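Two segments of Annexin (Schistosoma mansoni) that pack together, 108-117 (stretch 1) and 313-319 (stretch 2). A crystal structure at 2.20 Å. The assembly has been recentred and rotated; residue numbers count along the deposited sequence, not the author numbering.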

# COMPACT_ATOMS: atom_id res chain seq x y z
N ASP B 108 6.36 18.34 22.06
CA ASP B 108 4.91 18.44 22.13
C ASP B 108 4.30 17.54 21.06
O ASP B 108 4.76 17.54 19.90
N THR B 109 3.28 16.77 21.42
CA THR B 109 2.67 15.83 20.47
C THR B 109 2.46 16.41 19.07
O THR B 109 2.87 15.79 18.09
N PRO B 110 1.79 17.58 18.96
CA PRO B 110 1.56 18.13 17.62
C PRO B 110 2.83 18.38 16.81
O PRO B 110 2.82 18.16 15.61
N TYR B 111 3.91 18.83 17.44
CA TYR B 111 5.16 19.04 16.69
C TYR B 111 5.72 17.69 16.24
O TYR B 111 6.18 17.49 15.09
N MET B 112 5.67 16.74 17.15
CA MET B 112 6.14 15.40 16.82
C MET B 112 5.39 14.85 15.61
O MET B 112 5.99 14.31 14.68
N LEU B 113 4.07 15.01 15.60
CA LEU B 113 3.32 14.49 14.47
C LEU B 113 3.66 15.28 13.21
O LEU B 113 3.80 14.71 12.12
N ALA B 114 3.83 16.59 13.35
CA ALA B 114 4.11 17.40 12.16
C ALA B 114 5.46 17.02 11.54
O ALA B 114 5.59 16.92 10.33
N LYS B 115 6.47 16.78 12.37
CA LYS B 115 7.76 16.37 11.83
C LYS B 115 7.64 15.06 11.02
O LYS B 115 8.17 14.97 9.91
N SER B 116 6.95 14.07 11.56
CA SER B 116 6.72 12.84 10.80
C SER B 116 5.95 13.09 9.50
O SER B 116 6.20 12.44 8.49
N LEU B 117 4.99 14.02 9.52
CA LEU B 117 4.23 14.33 8.30
C LEU B 117 5.19 14.94 7.30
O LEU B 117 5.20 14.58 6.12
N MET B 313 7.16 3.53 17.59
CA MET B 313 7.26 4.45 18.72
C MET B 313 6.20 5.57 18.66
O MET B 313 5.67 5.97 19.69
N ARG B 314 5.86 6.05 17.46
CA ARG B 314 4.80 7.06 17.34
C ARG B 314 3.48 6.52 17.90
O ARG B 314 2.84 7.15 18.74
N LEU B 315 3.11 5.32 17.47
CA LEU B 315 1.87 4.71 17.92
C LEU B 315 1.83 4.49 19.42
O LEU B 315 0.86 4.86 20.09
N LEU B 316 2.90 3.91 19.96
CA LEU B 316 3.01 3.68 21.40
C LEU B 316 2.92 4.98 22.22
O LEU B 316 2.15 5.07 23.18
N ILE B 317 3.73 5.96 21.85
CA ILE B 317 3.72 7.25 22.52
C ILE B 317 2.31 7.85 22.53
O ILE B 317 1.79 8.23 23.58
N THR B 318 1.68 7.89 21.36
CA THR B 318 0.38 8.54 21.24
C THR B 318 -0.75 7.74 21.90
O THR B 318 -1.57 8.30 22.64
N ARG B 319 -0.80 6.43 21.65
CA ARG B 319 -1.91 5.63 22.16
C ARG B 319 -1.84 5.44 23.67
O ARG B 319 -2.83 5.13 24.32

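Two helical segments, far apart in the chain, run nearly antiparallel at 159°, their axes no closer than 11.8 Å. At that separation the gap is bridged by side chains, and the surface buried between the stretches is a modest 263 Å². Asp108 sits at the N-cap position of the first helix, but its side chain makes no capping bond and lies out of reach of stretch 2; its carboxylate oxygens are hydrogen-bonded elsewhere in the structure.

Contact begins at Thr109, whose CA-to-CB bond points sideways. With chi1 in m, its CG2 lies 4.4 Å from CG2 of Thr318, a methyl-to-methyl approach. Thr318, which like Arg314 and Ile317 points toward stretch 1, adopts the p rotamer, in which its OG1 donates a hydrogen bond of 2.7 Å to Arg314 O, one turn back in its own helix, while its methyl faces the partner helix. Pro110 and Tyr111 take no part.

Met112 points toward stretch 2 and reaches in with chi1 t, chi2 off-well at -100° and chi3 m. Its CE packs 3.8 Å from CG2 of Ile317, itself an m, t rotamer, and 4.3 Å from CG2 of Thr318, while its SD lies 4.3 Å from Arg314 CG. The thioether thus spans three residues of the opposing helix. Leu113 starts sideways, yet its m, t conformation brings the end of the side chain nearer, placing CD2 3.5 Å from Arg314 CD, against the aliphatic part of the arginine.

One turn further on, beyond Ala114 and Lys115, Ser116 (m) points toward stretch 2, where it meets Arg314, whose chain is t, t and then turns at chi3 (p). Ser116 OG lies near the plane of the guanidinium, at its edge, 3.1 Å from Arg314 NH1. Arg314 NE and NH2 are hydrogen-bonded elsewhere in the structure. Leu117 stays out of contact.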

# COMPACT_ATOMS: atom_id res chain seq x y z
CB ASP B 108 4.47 19.90 21.94
CG ASP B 108 3.01 20.14 22.31
OD1 ASP B 108 2.44 19.33 23.09
OD2 ASP B 108 2.44 21.14 21.81
CB THR B 109 1.33 15.32 20.98
OG1 THR B 109 1.51 14.73 22.26
CG2 THR B 109 0.76 14.31 20.01
CB PRO B 110 0.80 19.44 17.89
CG PRO B 110 0.93 19.69 19.37
CD PRO B 110 1.09 18.34 20.01
CB TYR B 111 6.18 19.76 17.56
CG TYR B 111 7.40 20.22 16.79
CD1 TYR B 111 8.55 19.43 16.72
CD2 TYR B 111 7.42 21.44 16.14
CE1 TYR B 111 9.66 19.85 16.02
CE2 TYR B 111 8.52 21.87 15.44
CZ TYR B 111 9.65 21.07 15.38
OH TYR B 111 10.74 21.52 14.68
CB MET B 112 6.02 14.47 18.03
CG MET B 112 6.67 13.12 17.81
SD MET B 112 5.39 11.96 17.41
CE MET B 112 4.99 11.51 19.07
CB LEU B 113 1.81 14.48 14.75
CG LEU B 113 1.42 13.52 15.87
CD1 LEU B 113 -0.07 13.62 16.14
CD2 LEU B 113 1.82 12.08 15.52
CB ALA B 114 4.02 18.92 12.48
CB LYS B 115 8.79 16.23 12.95
CG LYS B 115 10.00 17.15 12.78
CD LYS B 115 11.05 16.89 13.86
CE LYS B 115 12.26 17.79 13.71
NZ LYS B 115 13.31 17.50 14.73
CB SER B 116 5.98 11.78 11.63
OG SER B 116 6.77 11.36 12.73
CB LEU B 117 3.06 15.29 8.58
CG LEU B 117 1.89 14.67 9.35
CD1 LEU B 117 0.90 15.77 9.79
CD2 LEU B 117 1.19 13.60 8.51
CB MET B 313 8.71 4.99 18.89
CG MET B 313 9.18 6.01 17.86
SD MET B 313 10.85 6.67 18.19
CE MET B 313 11.80 5.65 17.08
CB ARG B 314 4.61 7.51 15.90
CG ARG B 314 3.43 8.51 15.73
CD ARG B 314 3.38 9.14 14.33
NE ARG B 314 3.33 8.15 13.27
CZ ARG B 314 4.34 7.87 12.45
NH1 ARG B 314 5.49 8.54 12.53
NH2 ARG B 314 4.20 6.92 11.53
CB LEU B 315 1.60 3.41 17.16
CG LEU B 315 1.22 3.69 15.71
CD1 LEU B 315 1.22 2.42 14.91
CD2 LEU B 315 -0.16 4.44 15.59
CB LEU B 316 4.33 2.96 21.70
CG LEU B 316 4.23 1.44 21.88
CD1 LEU B 316 2.94 0.87 21.27
CD2 LEU B 316 5.47 0.73 21.34
CB ILE B 317 4.70 8.23 21.82
CG1 ILE B 317 6.14 7.71 22.00
CG2 ILE B 317 4.54 9.67 22.33
CD1 ILE B 317 7.17 8.41 21.16
CB THR B 318 0.02 8.90 19.77
OG1 THR B 318 0.18 7.74 18.93
CG2 THR B 318 0.94 9.99 19.25
CB ARG B 319 -1.96 4.28 21.47
CG ARG B 319 -2.42 4.41 20.04
CD ARG B 319 -3.85 4.94 20.07
NE ARG B 319 -3.94 6.11 19.23
CZ ARG B 319 -5.05 6.79 18.98
NH1 ARG B 319 -6.23 6.44 19.50
NH2 ARG B 319 -4.96 7.82 18.17